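Local coordinates for PA-I Galactophilic Lectin (Enterobacter cloacae, PDB 6YGQ), which probably binds galactose-type sugars through a bound calcium ion, as a lectin domain of the PA-IL-like family, at residues N23-K29 with S133-E139; T38-L44 with A110-L116. All blocks are in the same frame, centred on the assembly; numbering follows the deposited sequence.

Contact 1. Residues N23-K29 with S133-E139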
loop_
_atom_site.group_PDB
_atom_site.type_symbol
_atom_site.label_atom_id
_atom_site.label_comp_id
_atom_site.label_asym_id
_atom_site.label_seq_id
_atom_site.Cartn_x
_atom_site.Cartn_y
_atom_site.Cartn_z
ATOM N N ASN A 23 -4.116 18.169 -6.235
ATOM C CA ASN A 23 -4.816 18.150 -4.955
ATOM C C ASN A 23 -3.960 17.580 -3.828
ATOM O O ASN A 23 -4.472 17.347 -2.728
ATOM C CB ASN A 23 -6.121 17.358 -5.078
ATOM C CG ASN A 23 -5.890 15.889 -5.353
ATOM O OD1 ASN A 23 -4.938 15.514 -6.037
ATOM N ND2 ASN A 23 -6.769 15.047 -4.821
ATOM N N LEU A 24 -2.674 17.352 -4.078
ATOM C CA LEU A 24 -1.760 16.954 -3.015
ATOM C C LEU A 24 -1.680 18.062 -1.972
ATOM O O LEU A 24 -1.510 19.237 -2.313
ATOM C CB LEU A 24 -0.377 16.664 -3.599
ATOM C CG LEU A 24 0.733 16.258 -2.627
ATOM C CD1 LEU A 24 0.457 14.881 -2.045
ATOM C CD2 LEU A 24 2.096 16.291 -3.315
ATOM N N ILE A 25 -1.818 17.697 -0.702
ATOM C CA ILE A 25 -1.695 18.672 0.373
ATOM C C ILE A 25 -0.545 18.371 1.324
ATOM O O ILE A 25 -0.152 19.263 2.092
ATOM C CB ILE A 25 -3.013 18.807 1.163
ATOM C CG1 ILE A 25 -3.453 17.461 1.737
ATOM C CG2 ILE A 25 -4.108 19.380 0.271
ATOM C CD1 ILE A 25 -4.757 17.535 2.510
ATOM N N TRP A 26 0.022 17.167 1.309
ATOM C CA TRP A 26 1.177 16.880 2.146
ATOM C C TRP A 26 1.859 15.615 1.653
ATOM O O TRP A 26 1.192 14.644 1.285
ATOM C CB TRP A 26 0.785 16.710 3.619
ATOM C CG TRP A 26 1.967 16.605 4.547
ATOM C CD1 TRP A 26 2.667 17.638 5.098
ATOM C CD2 TRP A 26 2.584 15.401 5.030
ATOM N NE1 TRP A 26 3.678 17.156 5.894
ATOM C CE2 TRP A 26 3.649 15.786 5.870
ATOM C CE3 TRP A 26 2.340 14.038 4.833
ATOM C CZ2 TRP A 26 4.468 14.858 6.513
ATOM C CZ3 TRP A 26 3.156 13.117 5.474
ATOM C CH2 TRP A 26 4.205 13.532 6.303
ATOM N N SER A 27 3.188 15.632 1.671
ATOM C CA SER A 27 3.980 14.459 1.323
ATOM C C SER A 27 5.236 14.458 2.177
ATOM O O SER A 27 6.024 15.407 2.118
ATOM C CB SER A 27 4.342 14.453 -0.159
ATOM O OG SER A 27 5.107 13.304 -0.469
ATOM N N GLY A 28 5.423 13.403 2.952
ATOM C CA GLY A 28 6.562 13.310 3.830
ATOM C C GLY A 28 6.778 11.894 4.305
ATOM O O GLY A 28 6.319 10.935 3.681
ATOM N N LYS A 29 7.472 11.776 5.437
ATOM C CA LYS A 29 7.905 10.496 5.970
ATOM C C LYS A 29 7.355 10.272 7.372
ATOM O O LYS A 29 7.070 11.220 8.109
ATOM C CB LYS A 29 9.440 10.406 6.022
ATOM C CG LYS A 29 10.147 10.785 4.729
ATOM C CD LYS A 29 9.821 9.801 3.614
ATOM C CE LYS A 29 10.931 9.736 2.573
ATOM N NZ LYS A 29 11.276 11.082 2.042
ATOM N N SER A 133 6.821 6.328 3.446
ATOM C CA SER A 133 6.512 7.507 2.650
ATOM C C SER A 133 4.998 7.623 2.536
ATOM O O SER A 133 4.329 6.669 2.128
ATOM C CB SER A 133 7.139 7.404 1.261
ATOM O OG SER A 133 8.550 7.438 1.340
ATOM N N VAL A 134 4.459 8.787 2.896
ATOM C CA VAL A 134 3.017 8.992 2.964
ATOM C C VAL A 134 2.643 10.257 2.204
ATOM O O VAL A 134 3.306 11.292 2.335
ATOM C CB VAL A 134 2.525 9.084 4.425
ATOM C CG1 VAL A 134 1.006 9.125 4.467
ATOM C CG2 VAL A 134 3.063 7.925 5.254
ATOM N N GLU A 135 1.574 10.168 1.414
ATOM C CA GLU A 135 0.993 11.303 0.714
ATOM C C GLU A 135 -0.431 11.526 1.211
ATOM O O GLU A 135 -1.143 10.571 1.535
ATOM C CB GLU A 135 0.983 11.077 -0.807
ATOM C CG GLU A 135 2.343 10.757 -1.413
ATOM C CD GLU A 135 2.239 10.026 -2.747
ATOM O OE1 GLU A 135 1.144 10.024 -3.351
ATOM O OE2 GLU A 135 3.257 9.455 -3.192
ATOM N N VAL A 136 -0.845 12.792 1.268
ATOM C CA VAL A 136 -2.190 13.166 1.695
ATOM C C VAL A 136 -2.795 14.085 0.643
ATOM O O VAL A 136 -2.173 15.080 0.251
ATOM C CB VAL A 136 -2.190 13.859 3.071
ATOM C CG1 VAL A 136 -3.619 14.136 3.529
ATOM C CG2 VAL A 136 -1.453 13.013 4.095
ATOM N N TYR A 137 -4.011 13.763 0.205
ATOM C CA TYR A 137 -4.708 14.503 -0.837
ATOM C C TYR A 137 -6.047 15.007 -0.321
ATOM O O TYR A 137 -6.716 14.330 0.465
ATOM C CB TYR A 137 -4.942 13.622 -2.075
ATOM C CG TYR A 137 -3.673 13.139 -2.727
ATOM C CD1 TYR A 137 -3.055 11.967 -2.310
ATOM C CD2 TYR A 137 -3.086 13.859 -3.757
ATOM C CE1 TYR A 137 -1.889 11.529 -2.903
ATOM C CE2 TYR A 137 -1.924 13.429 -4.354
ATOM C CZ TYR A 137 -1.330 12.263 -3.926
ATOM O OH TYR A 137 -0.169 11.838 -4.526
ATOM N N ARG A 138 -6.433 16.198 -0.771
ATOM C CA ARG A 138 -7.754 16.748 -0.497
ATOM C C ARG A 138 -8.706 16.322 -1.610
ATOM O O ARG A 138 -8.383 16.463 -2.795
ATOM C CB ARG A 138 -7.691 18.273 -0.400
ATOM C CG ARG A 138 -8.985 18.934 0.055
ATOM C CD ARG A 138 -8.998 19.186 1.560
ATOM N NE ARG A 138 -7.913 20.066 1.992
ATOM C CZ ARG A 138 -7.730 20.478 3.244
ATOM N NH1 ARG A 138 -8.562 20.095 4.203
ATOM N NH2 ARG A 138 -6.713 21.276 3.537
ATOM N N GLU A 139 -9.868 15.798 -1.230
ATOM C CA GLU A 139 -10.849 15.312 -2.186
ATOM C C GLU A 139 -12.085 16.204 -2.185
ATOM O O GLU A 139 -12.396 16.881 -1.200
ATOM C CB GLU A 139 -11.265 13.868 -1.878
ATOM C CG GLU A 139 -10.116 12.886 -1.766
ATOM C CD GLU A 139 -9.571 12.451 -3.114
ATOM O OE1 GLU A 139 -9.856 13.123 -4.128
ATOM O OE2 GLU A 139 -8.851 11.432 -3.155
#
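Over one face of the Tyr137 ring lies the CD1 methyl of Leu24, 3.9 Å from the ring centroid and offset toward the rim, a CH-pi contact. Leu24 reaches it because its CG stands anti to the backbone N (chi1 179°), which carries the branch across to the neighbouring strand. At the edge of the same ring, in its plane, sits Glu135 OE1, which accepts a bond from Tyr137 OH that ties the hydroxyl end of the ring to its own strand; OE1 is met from above the carboxylate plane. Tyr104 of the second subunit also meets the ring. The guanidinium of Arg138 has Ile25 CD1 over one face, while its NH1 forms a salt bridge with Glu48. On the side of the sheet that carries Val134 and Val136, the indole of Trp26 has Gly28 N above one face, 3.4 Å from the plane; glycine, with no side chain, leaves the indole room to lie over the backbone there. Trp26 CE3 also packs on Val136 CG2 at 4.0 Å. Just before the strand begins, the Asn23 amide gives ND2 to Arg138 O (3.0 Å), approaching from above the carbonyl plane; ND2 also hydrogen-bonds Tyr104 OH of the second subunit, and OD1 is held by Ser21. Arg138 N returns a bond to Asn23 O. Farther along, Gly28 and Val134 exchange two backbone bonds. Between these ends Val136 O takes two donors, Ile25 N and Trp26 N. Ile25 and Trp26 thus face one residue: a classic beta bulge in an antiparallel pair joining the first and last strands of this PA-IL-like beta domain.

Contact 2. Residues T38-L44 with A110-L116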
loop_
_atom_site.group_PDB
_atom_site.type_symbol
_atom_site.label_atom_id
_atom_site.label_comp_id
_atom_site.label_asym_id
_atom_site.label_seq_id
_atom_site.Cartn_x
_atom_site.Cartn_y
_atom_site.Cartn_z
ATOM N N THR A 38 4.728 11.755 12.966
ATOM C CA THR A 38 5.003 12.948 12.180
ATOM C C THR A 38 3.801 13.879 12.267
ATOM O O THR A 38 2.680 13.481 11.936
ATOM C CB THR A 38 5.292 12.593 10.722
ATOM O OG1 THR A 38 6.435 11.732 10.658
ATOM C CG2 THR A 38 5.551 13.854 9.904
ATOM N N ASN A 39 4.035 15.106 12.724
ATOM C CA ASN A 39 3.013 16.143 12.690
ATOM C C ASN A 39 3.000 16.732 11.284
ATOM O O ASN A 39 3.919 17.470 10.908
ATOM C CB ASN A 39 3.294 17.211 13.745
ATOM C CG ASN A 39 2.294 18.355 13.706
ATOM O OD1 ASN A 39 1.385 18.377 12.875
ATOM N ND2 ASN A 39 2.461 19.315 14.606
ATOM N N THR A 40 1.978 16.384 10.497
ATOM C CA THR A 40 1.908 16.863 9.123
ATOM C C THR A 40 1.614 18.355 9.040
ATOM O O THR A 40 1.860 18.963 7.993
ATOM C CB THR A 40 0.826 16.115 8.334
ATOM O OG1 THR A 40 -0.471 16.537 8.783
ATOM C CG2 THR A 40 0.964 14.607 8.496
ATOM N N GLY A 41 1.081 18.951 10.103
ATOM C CA GLY A 41 0.677 20.338 10.058
ATOM C C GLY A 41 -0.574 20.610 9.256
ATOM O O GLY A 41 -0.959 21.777 9.119
ATOM N N VAL A 42 -1.217 19.576 8.723
ATOM C CA VAL A 42 -2.451 19.733 7.961
ATOM C C VAL A 42 -3.589 19.921 8.958
ATOM O O VAL A 42 -3.920 19.008 9.718
ATOM C CB VAL A 42 -2.704 18.528 7.047
ATOM C CG1 VAL A 42 -4.069 18.638 6.376
ATOM C CG2 VAL A 42 -1.592 18.411 6.010
ATOM N N ALA A 43 -4.182 21.112 8.964
ATOM C CA ALA A 43 -5.298 21.428 9.850
ATOM C C ALA A 43 -6.589 20.988 9.172
ATOM O O ALA A 43 -7.012 21.589 8.178
ATOM C CB ALA A 43 -5.323 22.919 10.172
ATOM N N LEU A 44 -7.212 19.945 9.704
ATOM C CA LEU A 44 -8.436 19.401 9.140
ATOM C C LEU A 44 -9.650 19.891 9.917
ATOM O O LEU A 44 -9.572 20.197 11.109
ATOM C CB LEU A 44 -8.414 17.873 9.156
ATOM C CG LEU A 44 -7.336 17.184 8.324
ATOM C CD1 LEU A 44 -7.280 15.708 8.691
ATOM C CD2 LEU A 44 -7.598 17.368 6.841
ATOM N N ALA A 110 -13.290 14.612 12.903
ATOM C CA ALA A 110 -13.117 15.640 13.918
ATOM C C ALA A 110 -12.125 16.691 13.446
ATOM O O ALA A 110 -11.299 16.448 12.563
ATOM C CB ALA A 110 -12.649 15.036 15.251
ATOM N N GLU A 111 -12.222 17.868 14.058
ATOM C CA GLU A 111 -11.324 18.973 13.752
ATOM C C GLU A 111 -10.015 18.813 14.511
ATOM O O GLU A 111 -10.004 18.487 15.701
ATOM C CB GLU A 111 -11.986 20.302 14.117
ATOM C CG GLU A 111 -11.164 21.537 13.790
ATOM C CD GLU A 111 -11.899 22.821 14.127
ATOM O OE1 GLU A 111 -12.177 23.048 15.323
ATOM O OE2 GLU A 111 -12.204 23.601 13.200
ATOM N N GLY A 112 -8.913 19.041 13.818
ATOM C CA GLY A 112 -7.609 18.934 14.436
ATOM C C GLY A 112 -6.521 18.856 13.389
ATOM O O GLY A 112 -6.777 18.858 12.185
ATOM N N THR A 113 -5.288 18.789 13.884
ATOM C CA THR A 113 -4.118 18.653 13.030
ATOM C C THR A 113 -3.769 17.178 12.881
ATOM O O THR A 113 -3.754 16.432 13.869
ATOM C CB THR A 113 -2.930 19.425 13.599
ATOM O OG1 THR A 113 -3.277 20.810 13.709
ATOM C CG2 THR A 113 -1.712 19.278 12.696
ATOM N N LEU A 114 -3.484 16.770 11.650
ATOM C CA LEU A 114 -3.247 15.371 11.335
ATOM C C LEU A 114 -1.828 14.963 11.701
ATOM O O LEU A 114 -0.855 15.589 11.266
ATOM C CB LEU A 114 -3.491 15.119 9.847
ATOM C CG LEU A 114 -3.140 13.732 9.304
ATOM C CD1 LEU A 114 -4.027 12.680 9.945
ATOM C CD2 LEU A 114 -3.269 13.693 7.786
ATOM N N THR A 115 -1.719 13.902 12.493
ATOM C CA THR A 115 -0.459 13.226 12.757
ATOM C C THR A 115 -0.518 11.829 12.155
ATOM O O THR A 115 -1.573 11.186 12.148
ATOM C CB THR A 115 -0.182 13.153 14.259
ATOM O OG1 THR A 115 0.222 14.448 14.720
ATOM C CG2 THR A 115 0.917 12.148 14.571
ATOM N N LEU A 116 0.611 11.378 11.623
ATOM C CA LEU A 116 0.765 10.030 11.095
ATOM C C LEU A 116 1.881 9.359 11.881
ATOM O O LEU A 116 2.946 9.955 12.078
ATOM C CB LEU A 116 1.074 10.062 9.599
ATOM C CG LEU A 116 -0.020 10.715 8.748
ATOM C CD1 LEU A 116 0.502 11.110 7.375
ATOM C CD2 LEU A 116 -1.217 9.782 8.620
#
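Thr40 and Leu114 make the central polar contact, since Leu114 O accepts from both Thr40 N (3.0 Å) and Thr40 OG1 (2.7 Å). The amide comes nearly along the C=O axis, whereas the hydroxyl donor is tilted 32° from the carbonyl plane. With chi1 at 72°, OG1 lies between the backbone N and carbonyl carbon, where it can also accept from Val42 N, an ST turn; threonine suits this buried place because one hydroxyl both gives and accepts. Beside it Asn39 OD1 receives Gly41 N, an Asx turn, and Gly41 takes a positive phi (73°) that glycine tolerates easily. Together these turns let the strand 38-44 bulge, so that two more residues are used between the Asn39-Thr115 and Ala43-Thr113 pairs than on the partner strand. The methyl CG2 of Thr113 sits 3.2 Å from Asn39 OD1, a methyl against an amide oxygen.

Regular backbone bonding resumes at both ends: Thr38 exchanges two bonds with Leu116, and Leu44 two with Gly112. Leu114 N bonds to Val42 O between them.

Apolar contacts gather on the face that carries Thr38, Leu44 and Leu116. Thr40 CG2 rests 3.7 Å from Leu116 CD1, and Leu44 CD1 lies 4.0 Å from Leu114 CB.

Within this chain, strand 38-44 is an outermost strand of its four-stranded antiparallel sheet, and strand 112-118 lies between it and strand 88-92, where Ala90 touches Leu114 and Leu116. Trp26 of strand 24-31 packs on Thr38, Thr40 and Val42.

In the fold
From the N terminus the chain runs first through 23-29, then turns back into strand 38-44, the first half of contact 2. Strand 112-118 closes that inner loop, and 133-139 closes the outer one at contact 1, so contact 2 is nested wholly within contact 1. The consecutive strands 24-31 and 38-44 belong to different sheets, as do 112-118 and 129-139, and each contact pairs an early strand with a late one in its own sheet. The sheets meet between them: Lys29 O lies 2.7 Å from Thr38 OG1, a probable hydrogen bond, while Val134 CG1 packs 3.6 Å from Leu116 CD1.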